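Local coordinates for uncharacterized conserved protein (Methanococcus maripaludis S2, PDB 3C2Q) that catalyses the NAD-dependent conversion of L-ornithine to L-proline with release of ammonia, at residues B[11-17]-B[73-79]; B[48-53]-B[64-68]. All coordinates share one frame; numbering follows the deposited sequence.

Interaction 1 of 2, residues B[11-17]-B[73-79]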
loop_
_atom_site.group_PDB
_atom_site.type_symbol
_atom_site.label_atom_id
_atom_site.label_comp_id
_atom_site.label_asym_id
_atom_site.label_seq_id
_atom_site.Cartn_x
_atom_site.Cartn_y
_atom_site.Cartn_z
ATOM N N ALA B 11 -16.985 29.615 -31.848
ATOM C CA ALA B 11 -16.180 28.386 -31.894
ATOM C C ALA B 11 -15.966 27.907 -33.329
ATOM O O ALA B 11 -16.847 28.045 -34.165
ATOM C CB ALA B 11 -16.858 27.283 -31.082
ATOM N N ASN B 12 -14.800 27.331 -33.595
ATOM C CA ASN B 12 -14.542 26.686 -34.871
ATOM C C ASN B 12 -15.112 25.273 -34.896
ATOM O O ASN B 12 -14.899 24.483 -33.961
ATOM C CB ASN B 12 -13.051 26.683 -35.182
ATOM C CG ASN B 12 -12.480 28.101 -35.330
ATOM O OD1 ASN B 12 -11.642 28.533 -34.527
ATOM N ND2 ASN B 12 -12.947 28.838 -36.351
ATOM N N LEU B 13 -15.839 24.967 -35.970
ATOM C CA LEU B 13 -16.481 23.682 -36.147
ATOM C C LEU B 13 -16.111 23.077 -37.487
ATOM O O LEU B 13 -16.027 23.787 -38.504
ATOM C CB LEU B 13 -18.002 23.811 -36.038
ATOM C CG LEU B 13 -18.589 24.606 -34.871
ATOM C CD1 LEU B 13 -20.075 24.811 -35.056
ATOM C CD2 LEU B 13 -18.307 23.948 -33.534
ATOM N N LYS B 14 -15.879 21.769 -37.496
ATOM C CA LYS B 14 -15.572 21.038 -38.732
ATOM C C LYS B 14 -16.328 19.724 -38.666
ATOM O O LYS B 14 -16.443 19.141 -37.565
ATOM C CB LYS B 14 -14.079 20.758 -38.879
ATOM C CG LYS B 14 -13.155 21.980 -38.931
ATOM C CD LYS B 14 -12.808 22.420 -40.349
ATOM C CE LYS B 14 -13.759 23.502 -40.858
ATOM N NZ LYS B 14 -13.306 24.092 -42.181
ATOM N N PRO B 15 -16.851 19.246 -39.825
ATOM C CA PRO B 15 -17.629 17.994 -39.840
ATOM C C PRO B 15 -16.709 16.775 -39.799
ATOM O O PRO B 15 -15.611 16.808 -40.367
ATOM C CB PRO B 15 -18.370 18.055 -41.190
ATOM C CG PRO B 15 -17.423 18.822 -42.077
ATOM C CD PRO B 15 -16.763 19.853 -41.177
ATOM N N ALA B 16 -17.158 15.720 -39.119
ATOM C CA ALA B 16 -16.413 14.451 -39.077
ATOM C C ALA B 16 -16.382 13.854 -40.489
ATOM O O ALA B 16 -17.414 13.785 -41.144
ATOM C CB ALA B 16 -17.085 13.470 -38.125
ATOM N N LEU B 17 -15.215 13.417 -40.943
ATOM C CA LEU B 17 -15.106 12.866 -42.297
ATOM C C LEU B 17 -15.606 11.427 -42.409
ATOM O O LEU B 17 -16.011 10.995 -43.489
ATOM C CB LEU B 17 -13.680 12.998 -42.832
ATOM C CG LEU B 17 -13.210 14.448 -43.071
ATOM C CD1 LEU B 17 -12.008 14.455 -43.989
ATOM C CD2 LEU B 17 -14.326 15.334 -43.666
ATOM N N LYS B 73 -20.299 10.424 -39.228
ATOM C CA LYS B 73 -19.873 11.202 -40.390
ATOM C C LYS B 73 -20.789 12.418 -40.496
ATOM O O LYS B 73 -22.005 12.277 -40.377
ATOM C CB LYS B 73 -19.959 10.342 -41.668
ATOM C CG LYS B 73 -19.639 11.147 -42.924
ATOM C CD LYS B 73 -19.470 10.320 -44.166
ATOM C CE LYS B 73 -18.869 11.251 -45.231
ATOM N NZ LYS B 73 -18.926 10.726 -46.617
ATOM N N GLY B 74 -20.204 13.603 -40.656
ATOM C CA GLY B 74 -20.981 14.842 -40.817
ATOM C C GLY B 74 -21.288 15.625 -39.548
ATOM O O GLY B 74 -21.713 16.791 -39.623
ATOM N N ASP B 75 -21.104 15.003 -38.369
ATOM C CA ASP B 75 -21.323 15.705 -37.084
ATOM C C ASP B 75 -20.360 16.873 -37.039
ATOM O O ASP B 75 -19.204 16.688 -37.347
ATOM C CB ASP B 75 -20.990 14.796 -35.875
ATOM C CG ASP B 75 -22.089 13.804 -35.531
ATOM O OD1 ASP B 75 -23.207 13.898 -36.081
ATOM O OD2 ASP B 75 -21.835 12.916 -34.667
ATOM N N PHE B 76 -20.824 18.061 -36.645
ATOM C CA PHE B 76 -19.931 19.213 -36.456
ATOM C C PHE B 76 -19.212 19.109 -35.118
ATOM O O PHE B 76 -19.844 19.208 -34.075
ATOM C CB PHE B 76 -20.698 20.543 -36.466
ATOM C CG PHE B 76 -21.323 20.857 -37.793
ATOM C CD1 PHE B 76 -20.533 20.914 -38.944
ATOM C CD2 PHE B 76 -22.698 21.061 -37.901
ATOM C CE1 PHE B 76 -21.101 21.194 -40.202
ATOM C CE2 PHE B 76 -23.282 21.337 -39.163
ATOM C CZ PHE B 76 -22.470 21.396 -40.301
ATOM N N VAL B 77 -17.901 18.997 -35.195
ATOM C CA VAL B 77 -17.033 18.782 -34.029
ATOM C C VAL B 77 -16.316 20.099 -33.732
ATOM O O VAL B 77 -15.803 20.790 -34.635
ATOM C CB VAL B 77 -16.006 17.643 -34.308
ATOM C CG1 VAL B 77 -14.980 17.509 -33.146
ATOM C CG2 VAL B 77 -16.737 16.318 -34.559
ATOM N N LEU B 78 -16.337 20.465 -32.458
ATOM C CA LEU B 78 -15.607 21.606 -31.960
ATOM C C LEU B 78 -14.114 21.392 -32.165
ATOM O O LEU B 78 -13.561 20.353 -31.726
ATOM C CB LEU B 78 -15.933 21.808 -30.470
ATOM C CG LEU B 78 -15.092 22.856 -29.711
ATOM C CD1 LEU B 78 -15.525 24.253 -30.097
ATOM C CD2 LEU B 78 -15.266 22.682 -28.211
ATOM N N ILE B 79 -13.472 22.373 -32.821
ATOM C CA ILE B 79 -12.051 22.370 -33.114
ATOM C C ILE B 79 -11.375 23.494 -32.363
ATOM O O ILE B 79 -11.913 24.609 -32.278
ATOM C CB ILE B 79 -11.764 22.572 -34.636
ATOM C CG1 ILE B 79 -12.451 21.505 -35.479
ATOM C CG2 ILE B 79 -10.265 22.592 -34.916
ATOM C CD1 ILE B 79 -12.201 20.064 -35.084
HETATM O O HOH W 1 -12.932 26.853 -31.575
#

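Interaction 2 of 2, residues B[48-53]-B[64-68]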
loop_
_atom_site.group_PDB
_atom_site.type_symbol
_atom_site.label_atom_id
_atom_site.label_comp_id
_atom_site.label_asym_id
_atom_site.label_seq_id
_atom_site.Cartn_x
_atom_site.Cartn_y
_atom_site.Cartn_z
ATOM N N PRO B 48 -21.579 16.903 -19.466
ATOM C CA PRO B 48 -20.137 17.059 -19.368
ATOM C C PRO B 48 -19.479 15.726 -18.937
ATOM O O PRO B 48 -20.040 15.033 -18.099
ATOM C CB PRO B 48 -19.953 18.151 -18.315
ATOM C CG PRO B 48 -21.269 18.405 -17.711
ATOM C CD PRO B 48 -22.309 17.902 -18.659
ATOM N N LYS B 49 -18.342 15.382 -19.552
ATOM C CA LYS B 49 -17.667 14.078 -19.386
ATOM C C LYS B 49 -16.329 14.240 -20.082
ATOM O O LYS B 49 -16.284 14.811 -21.171
ATOM C CB LYS B 49 -18.489 12.965 -20.052
ATOM C CG LYS B 49 -17.901 11.524 -19.979
ATOM C CD LYS B 49 -17.457 11.010 -21.354
ATOM C CE LYS B 49 -16.792 9.635 -21.311
ATOM N NZ LYS B 49 -15.420 9.674 -20.696
HETATM N N MSE B 50 -15.243 13.738 -19.473
HETATM C CA MSE B 50 -13.881 13.974 -19.964
HETATM C C MSE B 50 -13.532 13.112 -21.170
HETATM O O MSE B 50 -14.182 12.083 -21.415
HETATM C CB MSE B 50 -12.874 13.665 -18.830
HETATM C CG MSE B 50 -12.746 12.180 -18.550
HETATM SE SE MSE B 50 -11.331 11.875 -17.179
HETATM C CE MSE B 50 -12.302 12.560 -15.621
ATOM N N ASP B 51 -12.460 13.477 -21.880
ATOM C CA ASP B 51 -11.891 12.596 -22.910
ATOM C C ASP B 51 -12.922 12.251 -23.992
ATOM O O ASP B 51 -12.957 11.134 -24.535
ATOM C CB ASP B 51 -11.318 11.301 -22.262
ATOM C CG ASP B 51 -10.148 11.574 -21.338
ATOM O OD1 ASP B 51 -9.522 12.669 -21.403
ATOM O OD2 ASP B 51 -9.819 10.662 -20.539
ATOM N N ALA B 52 -13.783 13.222 -24.283
ATOM C CA ALA B 52 -14.791 13.076 -25.313
ATOM C C ALA B 52 -14.785 14.334 -26.216
ATOM O O ALA B 52 -13.919 15.203 -26.102
ATOM C CB ALA B 52 -16.173 12.845 -24.686
ATOM N N VAL B 53 -15.733 14.409 -27.139
ATOM C CA VAL B 53 -15.727 15.568 -28.041
ATOM C C VAL B 53 -17.029 16.351 -27.929
ATOM O O VAL B 53 -18.045 15.861 -27.414
ATOM C CB VAL B 53 -15.426 15.203 -29.538
ATOM C CG1 VAL B 53 -14.090 14.514 -29.666
ATOM C CG2 VAL B 53 -16.506 14.349 -30.095
ATOM N N GLU B 64 -23.731 18.640 -27.514
ATOM C CA GLU B 64 -23.604 17.558 -26.550
ATOM C C GLU B 64 -22.180 16.970 -26.564
ATOM O O GLU B 64 -21.426 17.113 -27.542
ATOM C CB GLU B 64 -24.686 16.494 -26.761
ATOM C CG GLU B 64 -24.490 15.649 -27.977
ATOM C CD GLU B 64 -25.535 14.566 -28.042
ATOM O OE1 GLU B 64 -25.442 13.559 -27.292
ATOM O OE2 GLU B 64 -26.482 14.741 -28.827
ATOM N N THR B 65 -21.839 16.332 -25.453
ATOM C CA THR B 65 -20.544 15.689 -25.273
ATOM C C THR B 65 -20.727 14.246 -25.723
ATOM O O THR B 65 -21.473 13.480 -25.074
ATOM C CB THR B 65 -20.110 15.699 -23.763
ATOM O OG1 THR B 65 -20.143 17.027 -23.242
ATOM C CG2 THR B 65 -18.681 15.128 -23.591
ATOM N N LYS B 66 -20.050 13.882 -26.815
ATOM C CA LYS B 66 -20.115 12.543 -27.391
ATOM C C LYS B 66 -18.766 11.848 -27.287
ATOM O O LYS B 66 -17.730 12.435 -27.576
ATOM C CB LYS B 66 -20.467 12.589 -28.894
ATOM C CG LYS B 66 -21.905 12.925 -29.249
ATOM C CD LYS B 66 -22.123 12.430 -30.682
ATOM C CE LYS B 66 -23.523 12.711 -31.234
ATOM N NZ LYS B 66 -23.621 12.118 -32.643
ATOM N N VAL B 67 -18.790 10.579 -26.916
ATOM C CA VAL B 67 -17.582 9.775 -26.977
ATOM C C VAL B 67 -17.278 9.551 -28.457
ATOM O O VAL B 67 -18.203 9.537 -29.277
ATOM C CB VAL B 67 -17.719 8.441 -26.213
ATOM C CG1 VAL B 67 -17.926 8.743 -24.715
ATOM C CG2 VAL B 67 -18.908 7.616 -26.713
ATOM N N ILE B 68 -15.997 9.374 -28.762
ATOM C CA ILE B 68 -15.524 9.263 -30.122
ATOM C C ILE B 68 -16.223 8.136 -30.902
ATOM O O ILE B 68 -16.524 8.313 -32.066
ATOM C CB ILE B 68 -13.963 9.194 -30.195
ATOM C CG1 ILE B 68 -13.480 9.208 -31.649
ATOM C CG2 ILE B 68 -13.432 7.927 -29.461
ATOM C CD1 ILE B 68 -11.942 9.288 -31.825
HETATM O O HOH W 2 -14.134 9.677 -26.583
#

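Interaction 1 of 2, residues B[11-17]-B[73-79]
Leu13, Lys14 and Pro15 of strand 12-15 pair with Leu78, Val77 and Phe76 of strand 76-79 respectively, in an antiparallel arrangement at the margin of a mixed beta sheet, where 12-15 is one of the two outermost strands within the chain. Five backbone hydrogen bonds join the segments. Lys14 and Val77 form a hydrogen-bonded pair, Lys14 N giving to Val77 O (3.0 Å) and Val77 N to Lys14 O (2.8 Å). Beyond the strands the pairing continues: Ala16 N donates to Asp75 O and Gly74 N to Ala16 O, the latter at 2.8 Å. At the other end Ile79 N reaches Asn12 O, while a water accepts from Asn12 N and donates to Ile79 O, bridging the two. Pro15, with no N-H to offer, sits in a non-hydrogen-bonded pair with Phe76; its CA lies 3.2 Å from Asp75 O in a CA-H...O contact.

The apolar contacts divide between the two faces. On one, Pro15 CB approaches Phe76 CD1, and the backbone of Pro15 and Lys14 meets the edge of that ring; Leu13 CD2 lies over Leu78 CA. Leu13 also rests on Val56 and Leu78 on Ile54, tying this face to strand 53-57. On the other, Lys14 CG, anti to its carbonyl carbon (chi1 -60°), lies 3.6 Å from Ile79 CG1; bends at chi2 and chi3 then turn the rest of the chain. Back on the Leu13 face, Leu78, with CG anti to its amide nitrogen (chi1 171°), brings CD1 tightly against Ala11 CB at 3.5 Å.

Interaction 2 of 2, residues B[48-53]-B[64-68]
An irregular loop after strand 41-46 folds over the end of strand 62-66 and leads into strand 53-57, whose first residue, Val53, forms an antiparallel hydrogen-bonded pair with Lys66. Val53 N donates almost straight to Lys66 O (2.8 Å, 173° at the hydrogen), and Lys66 N returns a bond to Val53 O in the carbonyl plane. Ala52 CB sits beside the same Lys66 O at 3.3 Å and also meets Thr65 CG2. That methyl, placed anti to the Thr65 backbone N, lies 3.4 Å from Lys49 O, while Thr65 OG1 bonds to Ala46 O. The Lys49 chain bends at chi2 (-112°) and crosses Val67, its CE 3.7 Å from Val67 CG1, and its NZ donates to Met50 O (2.8 Å) and to Asn291 O. Replacing Lys49 by alanine removes the amine, which is likely to leave Met50 O and Asn291 O without this partner and to open a gap beside Val67 CG1. A water donates to Asp51 O and accepts from Ile68 N, bridging the segments. The buried ammonium is thus held by peptide oxygens, whose partial charges would probably help to offset its own, while the aliphatic part packs against Val67.

Both interactions belong to one mixed sheet, apart from the parallel sheet of the Rossmann-fold region, which probably binds NAD, and their centres lie about 13 Å apart. Across the sheet the order runs 12-15, 76-79, 53-57, 62-66, so interaction 1 lies at one margin and interaction 2 farther in. Along the chain, 48-53 and 64-68 both fall between the two segments of interaction 1: the short-range pairing sits within the long-range one. A salt bridge from Lys66 NZ to Asp75 OD2 (2.8 Å) links them directly. Residues of interaction 2 also pack against helix 283-292 and against two neighbouring subunits, whereas interaction 1 touches no other chain of the assembly.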